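Local coordinates for putative secreted lipase (Streptomyces sp. W007, PDB 5H6B), which probably hydrolyses the ester bonds of triacylglycerols, as a thermostable secreted lipase of the alpha/beta-hydrolase superfamily from a marine Streptomyces, at residues Ser14-Asn18 and Ala50-Asn55; Tyr20-Pro24 and Lys93-Thr98. Numbering follows the deposited sequence.

Contact 1. Residues Ser14-Asn18 and Ala50-Asn55; sequences SRGWN and APYLVN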
loop_
_atom_site.group_PDB
_atom_site.type_symbol
_atom_site.label_atom_id
_atom_site.label_comp_id
_atom_site.label_asym_id
_atom_site.label_seq_id
_atom_site.Cartn_x
_atom_site.Cartn_y
_atom_site.Cartn_z
ATOM N N SER A 14 19.261 -14.032 -0.662
ATOM C CA SER A 14 18.201 -13.839 -1.664
ATOM C C SER A 14 16.826 -13.539 -1.024
ATOM O O SER A 14 15.793 -13.540 -1.714
ATOM C CB SER A 14 18.118 -15.073 -2.561
ATOM O OG SER A 14 17.880 -16.222 -1.773
ATOM N N ARG A 15 16.821 -13.284 0.284
ATOM C CA ARG A 15 15.613 -12.881 1.018
ATOM C C ARG A 15 15.988 -12.044 2.235
ATOM O O ARG A 15 17.061 -12.228 2.809
ATOM C CB ARG A 15 14.823 -14.101 1.466
ATOM C CG ARG A 15 15.611 -15.065 2.338
ATOM C CD ARG A 15 14.728 -16.191 2.829
ATOM N NE ARG A 15 14.309 -17.071 1.742
ATOM C CZ ARG A 15 13.442 -18.074 1.876
ATOM N NH1 ARG A 15 12.877 -18.328 3.057
ATOM N NH2 ARG A 15 13.130 -18.833 0.826
ATOM N N GLY A 16 15.102 -11.130 2.617
ATOM C CA GLY A 16 15.367 -10.230 3.736
ATOM C C GLY A 16 14.367 -9.101 3.844
ATOM O O GLY A 16 13.529 -8.913 2.953
ATOM N N TRP A 17 14.452 -8.360 4.949
ATOM C CA TRP A 17 13.606 -7.199 5.174
ATOM C C TRP A 17 14.504 -6.012 5.524
ATOM O O TRP A 17 15.115 -5.983 6.583
ATOM C CB TRP A 17 12.548 -7.498 6.260
ATOM C CG TRP A 17 11.596 -6.352 6.567
ATOM C CD1 TRP A 17 11.386 -5.221 5.821
ATOM C CD2 TRP A 17 10.733 -6.244 7.700
ATOM N NE1 TRP A 17 10.459 -4.418 6.427
ATOM C CE2 TRP A 17 10.033 -5.023 7.580
ATOM C CE3 TRP A 17 10.478 -7.062 8.812
ATOM C CZ2 TRP A 17 9.096 -4.597 8.527
ATOM C CZ3 TRP A 17 9.535 -6.637 9.759
ATOM C CH2 TRP A 17 8.857 -5.415 9.601
ATOM N N ASN A 18 14.573 -5.040 4.612
ATOM C CA ASN A 18 15.497 -3.923 4.703
ATOM C C ASN A 18 16.974 -4.337 4.806
ATOM O O ASN A 18 17.803 -3.610 5.362
ATOM C CB ASN A 18 15.072 -2.966 5.829
ATOM C CG ASN A 18 13.774 -2.266 5.516
ATOM O OD1 ASN A 18 13.376 -2.167 4.355
ATOM N ND2 ASN A 18 13.116 -1.763 6.537
ATOM N N ALA A 50 5.732 -8.597 6.026
ATOM C CA ALA A 50 7.145 -8.630 5.610
ATOM C C ALA A 50 7.801 -9.990 5.844
ATOM O O ALA A 50 8.341 -10.553 4.894
ATOM C CB ALA A 50 7.969 -7.497 6.216
ATOM N N PRO A 51 7.715 -10.548 7.073
ATOM C CA PRO A 51 8.171 -11.951 7.262
ATOM C C PRO A 51 7.459 -12.983 6.383
ATOM O O PRO A 51 8.074 -13.938 5.945
ATOM C CB PRO A 51 7.838 -12.254 8.733
ATOM C CG PRO A 51 7.747 -10.931 9.391
ATOM C CD PRO A 51 7.283 -9.939 8.341
ATOM N N TYR A 52 6.165 -12.793 6.153
ATOM C CA TYR A 52 5.385 -13.685 5.297
ATOM C C TYR A 52 5.946 -13.727 3.873
ATOM O O TYR A 52 6.013 -14.790 3.266
ATOM C CB TYR A 52 3.941 -13.205 5.307
ATOM C CG TYR A 52 2.930 -13.998 4.527
ATOM C CD1 TYR A 52 2.775 -13.801 3.145
ATOM C CD2 TYR A 52 2.065 -14.894 5.176
ATOM C CE1 TYR A 52 1.821 -14.500 2.429
ATOM C CE2 TYR A 52 1.102 -15.593 4.464
ATOM C CZ TYR A 52 0.984 -15.388 3.092
ATOM O OH TYR A 52 0.047 -16.077 2.382
ATOM N N LEU A 53 6.353 -12.573 3.355
ATOM C CA LEU A 53 6.981 -12.504 2.042
ATOM C C LEU A 53 8.431 -12.968 2.067
ATOM O O LEU A 53 8.880 -13.608 1.120
ATOM C CB LEU A 53 6.893 -11.096 1.460
ATOM C CG LEU A 53 5.468 -10.641 1.147
ATOM C CD1 LEU A 53 5.501 -9.227 0.586
ATOM C CD2 LEU A 53 4.777 -11.598 0.188
ATOM N N VAL A 54 9.156 -12.663 3.140
ATOM C CA VAL A 54 10.528 -13.150 3.294
ATOM C C VAL A 54 10.566 -14.682 3.262
ATOM O O VAL A 54 11.457 -15.261 2.645
ATOM C CB VAL A 54 11.194 -12.593 4.573
ATOM C CG1 VAL A 54 12.504 -13.313 4.895
ATOM C CG2 VAL A 54 11.461 -11.104 4.405
ATOM N N ASN A 55 9.577 -15.327 3.879
ATOM C CA ASN A 55 9.483 -16.797 3.897
ATOM C C ASN A 55 9.094 -17.420 2.562
ATOM O O ASN A 55 9.221 -18.625 2.406
ATOM C CB ASN A 55 8.474 -17.276 4.950
ATOM C CG ASN A 55 8.862 -16.884 6.366
ATOM O OD1 ASN A 55 10.024 -16.583 6.657
ATOM N ND2 ASN A 55 7.879 -16.873 7.254
#
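Arg15 opens the contact by extending its side chain over the last turn of the helix: NH1 comes to 3.4 Å from Val54 O, but that oxygen lies over one face of the guanidinium, so the angle is too poor for a hydrogen bond. The aliphatic part packs instead, with Arg15 CD 4.2 Å from Val54 CG1. At Gly16 the backbone makes the contact: its carbonyl O lies 3.3 Å from Val54 CG2. Trp17 points its CA-to-CB bond toward the helix and meets three of its residues. Ala50 CB sits 3.5 Å from the centroid of its six-membered ring and 16° off the ring normal, a CH-pi contact, while Trp17 CZ3 reaches Pro51 CD and Trp17 CB reaches Val54 CG2, both at 4.2 Å; the indole NE1 is hydrogen-bonded to Ser62. Strand 16-17 is the outermost strand at one end of the parallel alpha/beta-hydrolase sheet, its backbone hydrogen-bonded to Val60 of strand 59-63. Helix 49-54 packs beside it, Leu53 touching Val32 of strand 32-35 and Tyr52 touching Phe243 of helix 240-250.

Contact 2. Residues Tyr20-Pro24 and Lys93-Thr98; sequences YSCKP and KVLDAT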
loop_
_atom_site.group_PDB
_atom_site.type_symbol
_atom_site.label_atom_id
_atom_site.label_comp_id
_atom_site.label_asym_id
_atom_site.label_seq_id
_atom_site.Cartn_x
_atom_site.Cartn_y
_atom_site.Cartn_z
ATOM N N TYR A 20 19.856 -4.416 2.571
ATOM C CA TYR A 20 20.352 -3.857 1.302
ATOM C C TYR A 20 21.471 -4.648 0.597
ATOM O O TYR A 20 21.923 -4.236 -0.459
ATOM C CB TYR A 20 20.750 -2.386 1.497
ATOM C CG TYR A 20 19.525 -1.521 1.725
ATOM C CD1 TYR A 20 18.981 -1.346 3.012
ATOM C CD2 TYR A 20 18.874 -0.915 0.646
ATOM C CE1 TYR A 20 17.844 -0.571 3.210
ATOM C CE2 TYR A 20 17.734 -0.141 0.832
ATOM C CZ TYR A 20 17.223 0.031 2.108
ATOM O OH TYR A 20 16.092 0.794 2.264
ATOM N N SER A 21 21.906 -5.770 1.169
ATOM C CA SER A 21 22.750 -6.728 0.457
ATOM C C SER A 21 21.907 -7.812 -0.248
ATOM O O SER A 21 22.465 -8.666 -0.938
ATOM C CB SER A 21 23.755 -7.367 1.420
ATOM O OG SER A 21 23.137 -8.380 2.202
ATOM N N CYS A 22 20.580 -7.766 -0.092
ATOM C CA CYS A 22 19.682 -8.736 -0.723
ATOM C C CYS A 22 19.712 -8.596 -2.248
ATOM O O CYS A 22 19.775 -7.475 -2.785
ATOM C CB CYS A 22 18.232 -8.599 -0.208
ATOM S SG CYS A 22 17.220 -10.092 -0.381
ATOM N N LYS A 23 19.706 -9.752 -2.915
ATOM C CA LYS A 23 19.741 -9.857 -4.376
ATOM C C LYS A 23 18.579 -10.762 -4.797
ATOM O O LYS A 23 18.585 -11.960 -4.477
ATOM C CB LYS A 23 21.089 -10.424 -4.869
ATOM C CG LYS A 23 22.033 -9.378 -5.463
ATOM C CD LYS A 23 22.729 -8.531 -4.403
ATOM C CE LYS A 23 23.191 -7.203 -4.984
ATOM N NZ LYS A 23 23.889 -6.365 -3.966
ATOM N N PRO A 24 17.564 -10.186 -5.477
ATOM C CA PRO A 24 16.382 -10.947 -5.890
ATOM C C PRO A 24 16.748 -12.197 -6.687
ATOM O O PRO A 24 17.538 -12.107 -7.625
ATOM C CB PRO A 24 15.619 -9.961 -6.783
ATOM C CG PRO A 24 16.036 -8.622 -6.327
ATOM C CD PRO A 24 17.434 -8.751 -5.804
ATOM N N LYS A 93 16.782 4.059 -4.683
ATOM C CA LYS A 93 17.760 3.502 -3.733
ATOM C C LYS A 93 17.709 1.976 -3.611
ATOM O O LYS A 93 18.752 1.316 -3.477
ATOM C CB LYS A 93 17.532 4.159 -2.368
ATOM C CG LYS A 93 18.449 3.742 -1.226
ATOM C CD LYS A 93 18.075 4.466 0.067
ATOM C CE LYS A 93 18.039 5.982 -0.122
ATOM N NZ LYS A 93 18.223 6.730 1.148
ATOM N N VAL A 94 16.504 1.414 -3.657
ATOM C CA VAL A 94 16.328 -0.051 -3.626
ATOM C C VAL A 94 16.791 -0.694 -4.955
ATOM O O VAL A 94 17.401 -1.778 -4.959
ATOM C CB VAL A 94 14.851 -0.438 -3.291
ATOM C CG1 VAL A 94 14.607 -1.932 -3.434
ATOM C CG2 VAL A 94 14.477 -0.003 -1.879
ATOM N N LEU A 95 16.485 -0.038 -6.071
ATOM C CA LEU A 95 16.927 -0.520 -7.389
ATOM C C LEU A 95 18.447 -0.367 -7.582
ATOM O O LEU A 95 19.105 -1.325 -7.997
ATOM C CB LEU A 95 16.135 0.161 -8.515
ATOM C CG LEU A 95 14.627 -0.151 -8.512
ATOM C CD1 LEU A 95 13.915 0.518 -9.686
ATOM C CD2 LEU A 95 14.361 -1.649 -8.516
ATOM N N ASP A 96 18.998 0.802 -7.231
ATOM C CA ASP A 96 20.463 1.035 -7.231
ATOM C C ASP A 96 21.223 -0.045 -6.456
ATOM O O ASP A 96 22.289 -0.443 -6.879
ATOM C CB ASP A 96 20.839 2.427 -6.673
ATOM C CG ASP A 96 20.439 3.587 -7.605
ATOM O OD1 ASP A 96 19.983 3.348 -8.746
ATOM O OD2 ASP A 96 20.574 4.762 -7.188
ATOM N N ALA A 97 20.660 -0.531 -5.349
ATOM C CA ALA A 97 21.310 -1.530 -4.492
ATOM C C ALA A 97 21.111 -2.982 -4.942
ATOM O O ALA A 97 22.056 -3.780 -4.937
ATOM C CB ALA A 97 20.829 -1.364 -3.057
ATOM N N THR A 98 19.881 -3.335 -5.300
ATOM C CA THR A 98 19.564 -4.712 -5.706
ATOM C C THR A 98 20.093 -5.025 -7.092
ATOM O O THR A 98 20.426 -6.174 -7.377
ATOM C CB THR A 98 18.036 -5.000 -5.702
ATOM O OG1 THR A 98 17.331 -4.019 -6.493
ATOM C CG2 THR A 98 17.508 -5.016 -4.272
#
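Tyr20 lays its ring along the last turns of helix 80-98, with CE2 4.2 Å from Val94 CG2 and 4.5 Å from Lys93 CG, while CD2 lies 4.2 Å from Ala97 CB, which sits at the ring edge. In this alpha/beta-hydrolase fold the helix precedes strand 103-108 of the parallel sheet, and residues 20-24 belong to the loop that leaves the outermost strand 16-17 for strand 32-35. The contact therefore joins an irregular segment to the C-terminal end of a helix. The CB of Ala97 points toward the loop and also meets the backbone, 4.0 Å from Tyr20 O. Further along, the approach passes to Thr98: its CG2 lies 3.7 Å from Cys22 O, and Pro24 CD is 3.8 Å from Thr98 CB. Lys23 starts out sideways to the helix, yet its extended end returns to it, so that NZ gives a weak hydrogen bond of 3.3 Å to Ala97 O and CE comes within 3.8 Å of Thr98 O. Behind these residues is strand 59-63: Phe61 meets the Tyr20 ring with the planes at about 55° and touches Val94 and Thr98, and Cys22 is joined to Cys59 by a disulfide. The Thr98 hydroxyl turns back onto its own helix, where OG1 donates a 2.7 Å hydrogen bond to Val94 O.

How the contacts relate
From the N terminus the chain lays down 14-18 and then 20-24 before either partner is made. Contact 1 closes first, when helix 49-54 returns to strand 16-17 after 31 intervening residues; contact 2 closes across 68 residues, at the end of helix 80-98. Because the segments alternate along the sequence, the two loops cross rather than nest. Their centres are 13 Å apart, and the first segments touch directly: Arg15 N is 3.3 Å and Ser14 C 3.5 Å from Cys22 SG. Together they tie the N-terminal part of the chain to two helices, while Cys22-Cys59 links it covalently to the start of strand 59-63.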